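Long-range contacts in La-related protein 7 homolog (Schizosaccharomyces pombe, PDB 6TZN), which binds telomerase RNA ter1 and promotes its assembly with the catalytic subunit trt1, the chain here being the C-terminal xRRM domain: residues A[11-16]-A[60-65]; A[30-35]-A[74-79]; A[70-75]-A[102-107]. One frame throughout, in Å; residues are numbered along the deposited sequence.

Contact 1. Residues A[11-16]-A[60-65]; sequences NLLTRI and IIRWKT. With NO3 (nitrate ion), chain B.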
ATOM      1  N   ASN A  11       4.994  -5.998 -12.375  1.00 21.08           N
ATOM      2  CA  ASN A  11       3.691  -5.904 -11.720  1.00 20.74           C
ATOM      3  C   ASN A  11       3.735  -6.263 -10.236  1.00 19.42           C
ATOM      4  O   ASN A  11       2.745  -6.731  -9.673  1.00 19.72           O
ATOM      5  CB  ASN A  11       2.613  -6.676 -12.485  1.00 22.91           C
ATOM      6  CG  ASN A  11       2.513  -6.220 -13.920  1.00 26.18           C
ATOM      7  OD1 ASN A  11       2.524  -5.019 -14.198  1.00 28.34           O
ATOM      8  ND2 ASN A  11       2.441  -7.168 -14.844  1.00 30.11           N
ATOM      9  N   LEU A  12       4.858  -5.981  -9.569  1.00 18.33           N
ATOM     10  CA  LEU A  12       5.001  -6.231  -8.142  1.00 18.35           C
ATOM     11  C   LEU A  12       4.726  -5.008  -7.281  1.00 17.47           C
ATOM     12  O   LEU A  12       4.563  -5.160  -6.067  1.00 17.86           O
ATOM     13  CB  LEU A  12       6.427  -6.701  -7.823  1.00 19.16           C
ATOM     14  CG  LEU A  12       6.904  -8.061  -8.345  1.00 19.47           C
ATOM     15  CD1 LEU A  12       8.358  -8.293  -7.923  1.00 21.56           C
ATOM     16  CD2 LEU A  12       6.018  -9.172  -7.822  1.00 22.26           C
ATOM     17  N   LEU A  13       4.680  -3.811  -7.862  1.00 17.59           N
ATOM     18  CA  LEU A  13       4.791  -2.569  -7.100  1.00 16.68           C
ATOM     19  C   LEU A  13       3.454  -1.845  -7.045  1.00 16.71           C
ATOM     20  O   LEU A  13       2.832  -1.608  -8.086  1.00 18.85           O
ATOM     21  CB  LEU A  13       5.815  -1.635  -7.746  1.00 18.05           C
ATOM     22  CG  LEU A  13       7.195  -2.199  -8.065  1.00 18.83           C
ATOM     23  CD1 LEU A  13       8.014  -1.142  -8.795  1.00 20.61           C
ATOM     24  CD2 LEU A  13       7.900  -2.653  -6.788  1.00 21.62           C
ATOM     25  N   THR A  14       3.027  -1.465  -5.842  1.00 16.21           N
ATOM     26  CA  THR A  14       1.846  -0.625  -5.673  1.00 16.29           C
ATOM     27  C   THR A  14       2.215   0.624  -4.889  1.00 16.52           C
ATOM     28  O   THR A  14       2.855   0.540  -3.837  1.00 18.04           O
ATOM     29  CB  THR A  14       0.697  -1.345  -4.949  1.00 17.56           C
ATOM     30  OG1 THR A  14       1.075  -1.652  -3.600  1.00 17.32           O
ATOM     31  CG2 THR A  14       0.296  -2.613  -5.695  1.00 18.58           C
ATOM     32  N   ARG A  15       1.800   1.776  -5.390  1.00 16.88           N
ATOM     33  CA  ARG A  15       1.902   3.006  -4.628  1.00 17.42           C
ATOM     34  C   ARG A  15       0.657   3.129  -3.764  1.00 16.81           C
ATOM     35  O   ARG A  15      -0.463   2.956  -4.255  1.00 19.29           O
ATOM     36  CB  ARG A  15       1.990   4.205  -5.566  1.00 20.99           C
ATOM     37  CG  ARG A  15       1.897   5.537  -4.838  1.00 26.34           C
ATOM     38  CD  ARG A  15       2.109   6.697  -5.782  1.00 32.78           C
ATOM     39  NE  ARG A  15       3.530   6.917  -6.018  1.00 41.32           N
ATOM     40  CZ  ARG A  15       4.155   6.610  -7.147  1.00 42.83           C
ATOM     41  NH1 ARG A  15       3.484   6.070  -8.157  1.00 43.68           N
ATOM     42  NH2 ARG A  15       5.453   6.847  -7.266  1.00 46.92           N
ATOM     43  N   ILE A  16       0.852   3.389  -2.477  1.00 16.53           N
ATOM     44  CA  ILE A  16      -0.237   3.686  -1.555  1.00 16.39           C
ATOM     45  C   ILE A  16      -0.223   5.182  -1.303  1.00 16.57           C
ATOM     46  O   ILE A  16       0.821   5.740  -0.947  1.00 18.79           O
ATOM     47  CB  ILE A  16      -0.078   2.920  -0.229  1.00 17.58           C
ATOM     48  CG1 ILE A  16       0.216   1.436  -0.472  1.00 20.39           C
ATOM     49  CG2 ILE A  16      -1.308   3.133   0.651  1.00 20.12           C
ATOM     50  CD1 ILE A  16      -0.889   0.707  -1.186  1.00 20.11           C
ATOM     51  N   ILE A  60       5.701   3.035  -1.398  1.00 15.77           N
ATOM     52  CA  ILE A  60       5.742   2.056  -2.484  1.00 16.20           C
ATOM     53  C   ILE A  60       5.918   0.680  -1.864  1.00 16.00           C
ATOM     54  O   ILE A  60       6.860   0.456  -1.096  1.00 17.17           O
ATOM     55  CB  ILE A  60       6.858   2.351  -3.499  1.00 19.09           C
ATOM     56  CG1 ILE A  60       6.606   3.694  -4.190  1.00 23.51           C
ATOM     57  CG2 ILE A  60       6.957   1.211  -4.509  1.00 21.24           C
ATOM     58  CD1 ILE A  60       7.657   4.070  -5.212  1.00 26.86           C
ATOM     59  N   ILE A  61       5.003  -0.234  -2.182  1.00 16.09           N
ATOM     60  CA  ILE A  61       5.034  -1.595  -1.663  1.00 16.21           C
ATOM     61  C   ILE A  61       5.559  -2.523  -2.750  1.00 15.79           C
ATOM     62  O   ILE A  61       5.034  -2.537  -3.873  1.00 16.50           O
ATOM     63  CB  ILE A  61       3.634  -2.052  -1.208  1.00 17.12           C
ATOM     64  CG1 ILE A  61       2.905  -0.951  -0.421  1.00 19.37           C
ATOM     65  CG2 ILE A  61       3.745  -3.351  -0.409  1.00 19.33           C
ATOM     66  CD1 ILE A  61       3.644  -0.469   0.821  1.00 19.80           C
ATOM     67  N   ARG A  62       6.588  -3.304  -2.422  1.00 15.52           N
ATOM     68  CA  ARG A  62       7.063  -4.387  -3.279  1.00 16.25           C
ATOM     69  C   ARG A  62       6.440  -5.672  -2.747  1.00 16.50           C
ATOM     70  O   ARG A  62       6.841  -6.179  -1.692  1.00 17.13           O
ATOM     71  CB  ARG A  62       8.594  -4.458  -3.272  1.00 18.11           C
ATOM     72  CG  ARG A  62       9.220  -5.392  -4.323  1.00 17.41           C
ATOM     73  CD  ARG A  62       9.176  -6.860  -3.902  1.00 17.87           C
ATOM     74  NE  ARG A  62      10.290  -7.619  -4.453  1.00 17.08           N
ATOM     75  CZ  ARG A  62      10.251  -8.897  -4.817  1.00 17.82           C
ATOM     76  NH1 ARG A  62       9.120  -9.595  -4.746  1.00 19.09           N
ATOM     77  NH2 ARG A  62      11.356  -9.476  -5.268  1.00 18.37           N
ATOM     78  N   TRP A  63       5.462  -6.199  -3.481  1.00 16.49           N
ATOM     79  CA  TRP A  63       4.763  -7.404  -3.069  1.00 16.56           C
ATOM     80  C   TRP A  63       5.556  -8.637  -3.474  1.00 16.04           C
ATOM     81  O   TRP A  63       6.410  -8.593  -4.363  1.00 17.24           O
ATOM     82  CB  TRP A  63       3.371  -7.434  -3.699  1.00 17.46           C
ATOM     83  CG  TRP A  63       2.499  -6.367  -3.126  1.00 16.12           C
ATOM     84  CD1 TRP A  63       2.294  -5.106  -3.626  1.00 17.17           C
ATOM     85  CD2 TRP A  63       1.732  -6.452  -1.922  1.00 16.68           C
ATOM     86  NE1 TRP A  63       1.430  -4.410  -2.810  1.00 17.70           N
ATOM     87  CE2 TRP A  63       1.080  -5.209  -1.749  1.00 16.97           C
ATOM     88  CE3 TRP A  63       1.534  -7.457  -0.969  1.00 19.17           C
ATOM     89  CZ2 TRP A  63       0.239  -4.951  -0.668  1.00 17.08           C
ATOM     90  CZ3 TRP A  63       0.701  -7.202   0.105  1.00 21.45           C
ATOM     91  CH2 TRP A  63       0.063  -5.956   0.249  1.00 19.38           C
ATOM     92  N   LYS A  64       5.264  -9.756  -2.808  1.00 18.01           N
ATOM     93  CA  LYS A  64       5.978 -10.989  -3.125  1.00 18.68           C
ATOM     94  C   LYS A  64       5.713 -11.434  -4.560  1.00 19.21           C
ATOM     95  O   LYS A  64       6.637 -11.880  -5.253  1.00 21.54           O
ATOM     96  CB  LYS A  64       5.629 -12.096  -2.128  1.00 21.06           C
ATOM     97  CG  LYS A  64       6.524 -13.321  -2.246  1.00 24.51           C
ATOM     98  CD  LYS A  64       6.139 -14.395  -1.243  1.00 27.44           C
ATOM     99  CE  LYS A  64       7.080 -15.585  -1.331  1.00 33.88           C
ATOM    100  NZ  LYS A  64       6.737 -16.640  -0.341  1.00 39.50           N
ATOM    101  N   THR A  65       4.467 -11.340  -5.016  1.00 19.58           N
ATOM    102  CA  THR A  65       4.061 -11.814  -6.335  1.00 19.52           C
ATOM    103  C   THR A  65       3.080 -10.831  -6.951  1.00 20.36           C
ATOM    104  O   THR A  65       2.431 -10.060  -6.237  1.00 19.06           O
ATOM    105  CB  THR A  65       3.384 -13.194  -6.281  1.00 21.54           C
ATOM    106  OG1 THR A  65       2.072 -13.063  -5.712  1.00 22.41           O
ATOM    107  CG2 THR A  65       4.214 -14.203  -5.486  1.00 24.28           C
TER
HETATM  108  N   NO3 B 501      13.742  -6.783  -4.075  1.00 16.72           N
HETATM  109  O1  NO3 B 501      12.705  -6.079  -4.015  1.00 17.88           O
HETATM  110  O2  NO3 B 501      14.765  -6.444  -3.431  1.00 18.75           O
HETATM  111  O3  NO3 B 501      13.783  -7.827  -4.783  1.00 18.05           O
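Leu-12 lies beside Arg-62, pointing the same way, with CD1 of Leu-12 over one face of the guanidinium, 3.5 Å from NH1 of Arg-62. Its CD2 packs against the backbone of Thr-65, and Leu-12 O accepts a nearly straight bond from Trp-63 N (2.9 Å, 171°). NH1 of Arg-62 bonds to Trp-63 O, while NE and NH2 grip two oxygens of a nitrate ion, probably from the crystallisation liquor. Leu-13 faces Arg-62 in a non-hydrogen-bonded pair, its CD2 3.9 Å from CG of Arg-62. Strands 13-17 and 58-63 are the central pair of the four-stranded antiparallel xRRM sheet; helix 109-119 covers the face bearing Leu-13 and Ile-60, through Tyr-115 and Trp-116. Thr-14 and Ile-61 form a hydrogen-bonded pair with side chains on the opposite face, tied by Thr-14 N to Ile-61 O (3.0 Å) and Ile-61 N to Thr-14 O (2.8 Å). The hydroxyl of Thr-14, set between backbone N and carbonyl carbon (chi1 65°), takes the indole N-H: Trp-63 NE1 to Thr-14 OG1 is 2.9 Å, in the ring plane. Arg-15 pairs with Ile-60, its NH2 salt-bridged to Glu-111 and near Ile-60 CD1. Ile-16 packs CG1 on CG1 of Ile-61 at 3.6 Å.

Contact 2. Residues A[30-35]-A[74-79]; sequences SLLSYV and NAFRTQ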
ATOM      1  N   SER A  30       0.809  -3.513   9.031  1.00 16.86           N
ATOM      2  CA  SER A  30      -0.390  -4.020   9.690  1.00 17.85           C
ATOM      3  C   SER A  30      -1.650  -3.593   8.953  1.00 15.98           C
ATOM      4  O   SER A  30      -2.593  -4.385   8.810  1.00 17.88           O
ATOM      5  CB  SER A  30      -0.437  -3.528  11.135  1.00 20.58           C
ATOM      6  OG  SER A  30       0.633  -4.083  11.873  1.00 22.43           O
ATOM      7  N   LEU A  31      -1.694  -2.339   8.497  1.00 15.39           N
ATOM      8  CA  LEU A  31      -2.855  -1.851   7.760  1.00 15.94           C
ATOM      9  C   LEU A  31      -3.043  -2.643   6.469  1.00 15.85           C
ATOM     10  O   LEU A  31      -4.156  -3.092   6.148  1.00 16.41           O
ATOM     11  CB  LEU A  31      -2.686  -0.359   7.472  1.00 16.52           C
ATOM     12  CG  LEU A  31      -3.840   0.378   6.791  1.00 19.31           C
ATOM     13  CD1 LEU A  31      -3.833   1.856   7.199  1.00 21.04           C
ATOM     14  CD2 LEU A  31      -3.760   0.246   5.277  1.00 20.98           C
ATOM     15  N   LEU A  32      -1.964  -2.822   5.708  1.00 16.22           N
ATOM     16  CA  LEU A  32      -2.058  -3.594   4.472  1.00 18.26           C
ATOM     17  C   LEU A  32      -2.543  -5.011   4.747  1.00 20.00           C
ATOM     18  O   LEU A  32      -3.407  -5.521   4.034  1.00 21.24           O
ATOM     19  CB  LEU A  32      -0.698  -3.619   3.780  1.00 21.67           C
ATOM     20  CG  LEU A  32      -0.220  -2.300   3.181  1.00 24.86           C
ATOM     21  CD1 LEU A  32       1.197  -2.452   2.668  1.00 24.84           C
ATOM     22  CD2 LEU A  32      -1.139  -1.835   2.060  1.00 25.99           C
ATOM     23  N   SER A  33      -2.008  -5.662   5.782  1.00 20.81           N
ATOM     24  CA  SER A  33      -2.434  -7.020   6.106  1.00 22.78           C
ATOM     25  C   SER A  33      -3.901  -7.063   6.512  1.00 22.14           C
ATOM     26  O   SER A  33      -4.638  -7.974   6.115  1.00 23.21           O
ATOM     27  CB  SER A  33      -1.554  -7.585   7.217  1.00 27.62           C
ATOM     28  OG  SER A  33      -0.191  -7.538   6.835  1.00 33.33           O
ATOM     29  N   TYR A  34      -4.339  -6.091   7.307  1.00 19.78           N
ATOM     30  CA  TYR A  34      -5.726  -6.034   7.750  1.00 20.12           C
ATOM     31  C   TYR A  34      -6.669  -5.903   6.560  1.00 18.09           C
ATOM     32  O   TYR A  34      -7.658  -6.640   6.447  1.00 19.98           O
ATOM     33  CB  TYR A  34      -5.881  -4.850   8.712  1.00 20.21           C
ATOM     34  CG  TYR A  34      -7.248  -4.730   9.333  1.00 19.52           C
ATOM     35  CD1 TYR A  34      -8.287  -4.095   8.659  1.00 18.96           C
ATOM     36  CD2 TYR A  34      -7.504  -5.260  10.590  1.00 21.75           C
ATOM     37  CE1 TYR A  34      -9.546  -4.000   9.223  1.00 20.09           C
ATOM     38  CE2 TYR A  34      -8.754  -5.160  11.165  1.00 22.36           C
ATOM     39  CZ  TYR A  34      -9.771  -4.533  10.475  1.00 20.09           C
ATOM     40  OH  TYR A  34     -11.010  -4.434  11.052  1.00 22.49           O
ATOM     41  N   VAL A  35      -6.367  -4.975   5.655  1.00 17.42           N
ATOM     42  CA  VAL A  35      -7.210  -4.751   4.485  1.00 18.38           C
ATOM     43  C   VAL A  35      -7.178  -5.957   3.548  1.00 19.58           C
ATOM     44  O   VAL A  35      -8.225  -6.417   3.067  1.00 20.06           O
ATOM     45  CB  VAL A  35      -6.770  -3.447   3.792  1.00 20.32           C
ATOM     46  CG1 VAL A  35      -7.459  -3.264   2.458  1.00 23.84           C
ATOM     47  CG2 VAL A  35      -7.046  -2.255   4.695  1.00 19.63           C
ATOM     48  N   ASN A  74      -7.246  -4.248  -5.717  1.00 19.62           N
ATOM     49  CA  ASN A  74      -8.680  -4.516  -5.631  1.00 20.97           C
ATOM     50  C   ASN A  74      -9.223  -4.161  -4.254  1.00 18.80           C
ATOM     51  O   ASN A  74     -10.335  -3.634  -4.133  1.00 20.59           O
ATOM     52  CB  ASN A  74      -8.956  -5.987  -5.945  1.00 23.90           C
ATOM     53  CG  ASN A  74      -8.701  -6.329  -7.399  1.00 25.10           C
ATOM     54  OD1 ASN A  74      -8.680  -5.449  -8.256  1.00 28.81           O
ATOM     55  ND2 ASN A  74      -8.506  -7.616  -7.683  1.00 29.40           N
ATOM     56  N   ALA A  75      -8.448  -4.441  -3.204  1.00 18.03           N
ATOM     57  CA  ALA A  75      -8.903  -4.194  -1.840  1.00 19.38           C
ATOM     58  C   ALA A  75      -9.185  -2.714  -1.604  1.00 20.04           C
ATOM     59  O   ALA A  75     -10.235  -2.347  -1.062  1.00 20.88           O
ATOM     60  CB  ALA A  75      -7.856  -4.703  -0.852  1.00 19.95           C
ATOM     61  N   PHE A  76      -8.249  -1.841  -1.985  1.00 17.85           N
ATOM     62  CA  PHE A  76      -8.469  -0.418  -1.751  1.00 20.17           C
ATOM     63  C   PHE A  76      -9.470   0.196  -2.716  1.00 22.46           C
ATOM     64  O   PHE A  76     -10.075   1.223  -2.389  1.00 24.29           O
ATOM     65  CB  PHE A  76      -7.150   0.351  -1.756  1.00 20.51           C
ATOM     66  CG  PHE A  76      -6.325   0.113  -0.532  1.00 19.10           C
ATOM     67  CD1 PHE A  76      -6.626   0.761   0.657  1.00 21.73           C
ATOM     68  CD2 PHE A  76      -5.271  -0.791  -0.558  1.00 19.71           C
ATOM     69  CE1 PHE A  76      -5.878   0.533   1.791  1.00 22.40           C
ATOM     70  CE2 PHE A  76      -4.513  -1.022   0.571  1.00 22.91           C
ATOM     71  CZ  PHE A  76      -4.815  -0.354   1.752  1.00 21.98           C
ATOM     72  N   ARG A  77      -9.678  -0.417  -3.883  1.00 21.24           N
ATOM     73  CA  ARG A  77     -10.717   0.079  -4.777  1.00 23.23           C
ATOM     74  C   ARG A  77     -12.103  -0.209  -4.220  1.00 24.30           C
ATOM     75  O   ARG A  77     -13.017   0.614  -4.350  1.00 28.51           O
ATOM     76  CB  ARG A  77     -10.567  -0.543  -6.164  1.00 26.17           C
ATOM     77  CG  ARG A  77     -11.532   0.044  -7.181  1.00 32.64           C
ATOM     78  CD  ARG A  77     -11.518  -0.726  -8.489  1.00 39.52           C
ATOM     79  NE  ARG A  77     -12.089  -2.060  -8.339  1.00 43.63           N
ATOM     80  CZ  ARG A  77     -11.385  -3.184  -8.402  1.00 47.31           C
ATOM     81  NH1 ARG A  77     -10.076  -3.135  -8.612  1.00 48.36           N
ATOM     82  NH2 ARG A  77     -11.989  -4.356  -8.253  1.00 49.65           N
ATOM     83  N   THR A  78     -12.275  -1.362  -3.574  1.00 20.22           N
ATOM     84  CA  THR A  78     -13.596  -1.768  -3.124  1.00 22.63           C
ATOM     85  C   THR A  78     -13.878  -1.435  -1.663  1.00 21.29           C
ATOM     86  O   THR A  78     -15.045  -1.379  -1.278  1.00 23.66           O
ATOM     87  CB  THR A  78     -13.830  -3.261  -3.400  1.00 28.30           C
ATOM     88  OG1 THR A  78     -12.862  -4.048  -2.700  1.00 29.91           O
ATOM     89  CG2 THR A  78     -13.708  -3.551  -4.890  1.00 29.91           C
ATOM     90  N   GLN A  79     -12.855  -1.178  -0.852  1.00 20.59           N
ATOM     91  CA  GLN A  79     -13.028  -0.827   0.555  1.00 20.68           C
ATOM     92  C   GLN A  79     -12.665   0.641   0.762  1.00 20.54           C
ATOM     93  O   GLN A  79     -11.552   1.057   0.432  1.00 26.18           O
ATOM     94  CB  GLN A  79     -12.136  -1.698   1.440  1.00 20.31           C
ATOM     95  CG  GLN A  79     -12.291  -3.207   1.259  1.00 21.10           C
ATOM     96  CD  GLN A  79     -11.280  -3.982   2.092  1.00 20.80           C
ATOM     97  OE1 GLN A  79     -10.927  -3.563   3.192  1.00 22.13           O
ATOM     98  NE2 GLN A  79     -10.807  -5.108   1.569  1.00 20.53           N
TER
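The Phe-76 ring receives CG1 of Val-35 over one face, 4.1 Å from the ring centroid and 14° off the normal, a CH-pi contact displaced toward the rim. At the ring edge, near its plane, stand two leucine methyls: Leu-31 CD2, 3.7 Å from Phe-76 CZ, and Leu-32 CD2, 3.8 Å from Phe-76 CE2. Val-35 CG1 also meets Ala-75 CB at 3.6 Å, so a single methyl touches both the ring and the helix surface next to it. Beyond this apolar patch, the extended side chain of Gln-79 slides past Val-35 in the opposite direction. Gln-79 NE2 donates to Val-35 O over 3.3 Å, the acceptor near the amide plane but the donor tilted 32° from the carbonyl plane, while OE1 accepts from Arg-81. An alanine in place of Gln-79 would probably leave Val-35 O without this side-chain donor, deprive Arg-81 of its amide acceptor and strip the amide packing from one side of Val-35 CG1. The contact joins helices 25-39 and 66-78, the two canonical helices of the RRM fold, whose local axes cross at 78° with a closest approach of 10.8 Å; Phe-76 also reaches Ala-104 and Leu-102, at strand 103-106 and just before it.

Contact 3. Residues A[70-75]-A[102-107]; sequences ETCINA and LIAELI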
ATOM      1  N   GLU A  70      -2.082  -7.278  -7.176  1.00 19.60           N
ATOM      2  CA  GLU A  70      -3.432  -7.122  -7.710  1.00 21.27           C
ATOM      3  C   GLU A  70      -4.475  -7.172  -6.601  1.00 19.95           C
ATOM      4  O   GLU A  70      -5.456  -6.415  -6.625  1.00 20.48           O
ATOM      5  CB  GLU A  70      -3.703  -8.226  -8.732  1.00 25.45           C
ATOM      6  CG  GLU A  70      -4.992  -8.043  -9.521  1.00 33.59           C
ATOM      7  CD  GLU A  70      -5.199  -9.130 -10.554  1.00 48.91           C
ATOM      8  OE1 GLU A  70      -4.963 -10.314 -10.229  1.00 52.22           O
ATOM      9  OE2 GLU A  70      -5.596  -8.802 -11.692  1.00 57.52           O
ATOM     10  N   THR A  71      -4.288  -8.066  -5.627  1.00 19.11           N
ATOM     11  CA  THR A  71      -5.220  -8.146  -4.509  1.00 19.69           C
ATOM     12  C   THR A  71      -5.240  -6.836  -3.730  1.00 18.86           C
ATOM     13  O   THR A  71      -6.303  -6.362  -3.309  1.00 19.29           O
ATOM     14  CB  THR A  71      -4.827  -9.314  -3.600  1.00 21.72           C
ATOM     15  OG1 THR A  71      -4.881 -10.543  -4.337  1.00 25.08           O
ATOM     16  CG2 THR A  71      -5.739  -9.397  -2.385  1.00 23.73           C
ATOM     17  N   CYS A  72      -4.065  -6.235  -3.531  1.00 19.13           N
ATOM     18  CA  CYS A  72      -3.986  -4.946  -2.853  1.00 18.45           C
ATOM     19  C   CYS A  72      -4.769  -3.880  -3.614  1.00 17.76           C
ATOM     20  O   CYS A  72      -5.554  -3.123  -3.022  1.00 18.48           O
ATOM     21  CB  CYS A  72      -2.518  -4.546  -2.714  1.00 18.14           C
ATOM     22  SG  CYS A  72      -2.267  -2.904  -2.027  1.00 20.10           S
ATOM     23  N   ILE A  73      -4.563  -3.797  -4.930  1.00 18.62           N
ATOM     24  CA  ILE A  73      -5.279  -2.808  -5.735  1.00 18.78           C
ATOM     25  C   ILE A  73      -6.784  -2.999  -5.604  1.00 19.25           C
ATOM     26  O   ILE A  73      -7.536  -2.038  -5.393  1.00 20.19           O
ATOM     27  CB  ILE A  73      -4.830  -2.878  -7.206  1.00 20.47           C
ATOM     28  CG1 ILE A  73      -3.331  -2.599  -7.333  1.00 23.76           C
ATOM     29  CG2 ILE A  73      -5.645  -1.907  -8.052  1.00 23.16           C
ATOM     30  CD1 ILE A  73      -2.910  -1.306  -6.727  1.00 25.16           C
ATOM     31  N   ASN A  74      -7.246  -4.248  -5.717  1.00 19.62           N
ATOM     32  CA  ASN A  74      -8.680  -4.516  -5.631  1.00 20.97           C
ATOM     33  C   ASN A  74      -9.223  -4.161  -4.254  1.00 18.80           C
ATOM     34  O   ASN A  74     -10.335  -3.634  -4.133  1.00 20.59           O
ATOM     35  CB  ASN A  74      -8.956  -5.987  -5.945  1.00 23.90           C
ATOM     36  CG  ASN A  74      -8.701  -6.329  -7.399  1.00 25.10           C
ATOM     37  OD1 ASN A  74      -8.680  -5.449  -8.256  1.00 28.81           O
ATOM     38  ND2 ASN A  74      -8.506  -7.616  -7.683  1.00 29.40           N
ATOM     39  N   ALA A  75      -8.448  -4.441  -3.204  1.00 18.03           N
ATOM     40  CA  ALA A  75      -8.903  -4.194  -1.840  1.00 19.38           C
ATOM     41  C   ALA A  75      -9.185  -2.714  -1.604  1.00 20.04           C
ATOM     42  O   ALA A  75     -10.235  -2.347  -1.062  1.00 20.88           O
ATOM     43  CB  ALA A  75      -7.856  -4.703  -0.852  1.00 19.95           C
ATOM     44  N   LEU A 102      -7.637   6.277   1.375  1.00 16.27           N
ATOM     45  CA  LEU A 102      -6.472   5.537   0.913  1.00 16.47           C
ATOM     46  C   LEU A 102      -6.691   5.016  -0.509  1.00 16.51           C
ATOM     47  O   LEU A 102      -7.761   4.491  -0.845  1.00 18.15           O
ATOM     48  CB  LEU A 102      -6.201   4.369   1.861  1.00 15.38           C
ATOM     49  CG  LEU A 102      -5.654   4.804   3.227  1.00 16.86           C
ATOM     50  CD1 LEU A 102      -5.901   3.743   4.275  1.00 18.48           C
ATOM     51  CD2 LEU A 102      -4.165   5.106   3.114  1.00 19.76           C
ATOM     52  N   ILE A 103      -5.655   5.145  -1.338  1.00 16.71           N
ATOM     53  CA  ILE A 103      -5.668   4.746  -2.739  1.00 18.78           C
ATOM     54  C   ILE A 103      -4.449   3.870  -2.989  1.00 17.68           C
ATOM     55  O   ILE A 103      -3.366   4.141  -2.462  1.00 19.92           O
ATOM     56  CB  ILE A 103      -5.601   5.991  -3.650  1.00 23.26           C
ATOM     57  CG1 ILE A 103      -6.893   6.802  -3.549  1.00 27.26           C
ATOM     58  CG2 ILE A 103      -5.292   5.603  -5.107  1.00 28.03           C
ATOM     59  CD1 ILE A 103      -6.832   8.109  -4.290  1.00 30.67           C
ATOM     60  N   ALA A 104      -4.616   2.820  -3.790  1.00 18.15           N
ATOM     61  CA  ALA A 104      -3.499   1.994  -4.230  1.00 18.41           C
ATOM     62  C   ALA A 104      -3.487   1.939  -5.751  1.00 19.44           C
ATOM     63  O   ALA A 104      -4.528   1.701  -6.374  1.00 21.37           O
ATOM     64  CB  ALA A 104      -3.566   0.580  -3.640  1.00 20.70           C
ATOM     65  N   GLU A 105      -2.316   2.151  -6.342  1.00 18.34           N
ATOM     66  CA  GLU A 105      -2.144   2.155  -7.790  1.00 19.84           C
ATOM     67  C   GLU A 105      -0.959   1.279  -8.166  1.00 19.29           C
ATOM     68  O   GLU A 105       0.093   1.337  -7.523  1.00 19.23           O
ATOM     69  CB  GLU A 105      -1.866   3.573  -8.316  1.00 25.06           C
ATOM     70  CG  GLU A 105      -2.804   4.653  -7.812  1.00 33.53           C
ATOM     71  CD  GLU A 105      -2.377   6.044  -8.245  1.00 38.96           C
ATOM     72  OE1 GLU A 105      -3.259   6.921  -8.373  1.00 41.98           O
ATOM     73  OE2 GLU A 105      -1.163   6.264  -8.457  1.00 40.00           O
ATOM     74  N   LEU A 106      -1.123   0.489  -9.223  1.00 18.94           N
ATOM     75  CA  LEU A 106      -0.025  -0.315  -9.732  1.00 20.06           C
ATOM     76  C   LEU A 106       0.968   0.589 -10.448  1.00 20.15           C
ATOM     77  O   LEU A 106       0.578   1.438 -11.257  1.00 24.78           O
ATOM     78  CB  LEU A 106      -0.568  -1.364 -10.700  1.00 24.06           C
ATOM     79  CG  LEU A 106       0.404  -2.466 -11.124  1.00 25.86           C
ATOM     80  CD1 LEU A 106       0.692  -3.414  -9.970  1.00 25.62           C
ATOM     81  CD2 LEU A 106      -0.166  -3.221 -12.327  1.00 30.12           C
ATOM     82  N   ILE A 107       2.250   0.423 -10.142  1.00 19.69           N
ATOM     83  CA  ILE A 107       3.307   1.188 -10.790  1.00 20.24           C
ATOM     84  C   ILE A 107       3.762   0.418 -12.023  1.00 21.20           C
ATOM     85  O   ILE A 107       4.084  -0.772 -11.937  1.00 23.15           O
ATOM     86  CB  ILE A 107       4.476   1.433  -9.820  1.00 21.20           C
ATOM     87  CG1 ILE A 107       4.000   2.226  -8.598  1.00 22.79           C
ATOM     88  CG2 ILE A 107       5.608   2.173 -10.520  1.00 22.90           C
ATOM     89  CD1 ILE A 107       5.073   2.448  -7.543  1.00 23.61           C
TER
HETATM   90  O   HOH W   1      -6.972   0.601  -5.525  1.00 33.24           O
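Ile-73 and Ala-104 bring their CA atoms within 5.3 Å where helix 66-78 passes over strand 103-106, the local axes 7.4 Å apart at closest and running at 143° to one another. Ile-73 carries most of the contact through its terminal methyl. CG1 is anti to the carbonyl carbon (chi1 -60°) and a further turn at chi2 (-55°) sets CD1 against the strand. There the methyl rests on backbone as much as on side chain: Ile-73 CD1 lies 3.4 Å from Ala-104 O, 3.5 Å from Glu-105 N and 3.7 Å from Ala-104 CB. The CB of Ala-104 points toward the helix and also meets Cys-72 SG, at 4.1 Å, a looser touch from the preceding residue of the helix. The short alanine side chain fits this close approach of helix and strand. Cys-72 and Ile-73 both continue onto Thr-14 of the adjoining strand, and Cys-72 onto Trp-63, so the helix packs across several strands in the layered alpha/beta arrangement of an RRM. Glu-105 points away from the helix, and its carboxylate pairs with Lys-17.

No direct hydrogen bond joins the two segments. Instead one water lies 2.7 Å from Ile-73 O and 2.8 Å from Ala-104 O. Two carbonyl acceptors, which cannot bond each other, are bridged by this water, which donates to both. The contact is therefore van der Waals packing of the Ile-73 methyl on strand backbone and on the Ala-104 methyl; with no direct polar bond, its alignment probably depends on fit and on the bridging water.

How the contacts relate
The three contacts share one domain, the xRRM, in which two helices pack on one face of the antiparallel sheet and helix 109-119 on the other. Contact 1 is in the sheet itself and carries the nitrate, on Arg-62; contact 2 joins the helices, and contact 3 lays helix 66-78 on edge strand 103-106. Contacts 2 and 3 share Asn-74 and Ala-75, centres about 8 Å apart, and meet where Leu-31 CD1 lies 4.0 Å from Leu-102 CD1. Contacts 1 and 3, about 9 Å between centres, have a probable hydrogen bond from Arg-15 N to Glu-105 O of 2.8 Å. Contact 1 reaches contact 2, about 13 Å between centres, through Ile-61 CD1, 3.7 Å from Leu-32 CD1.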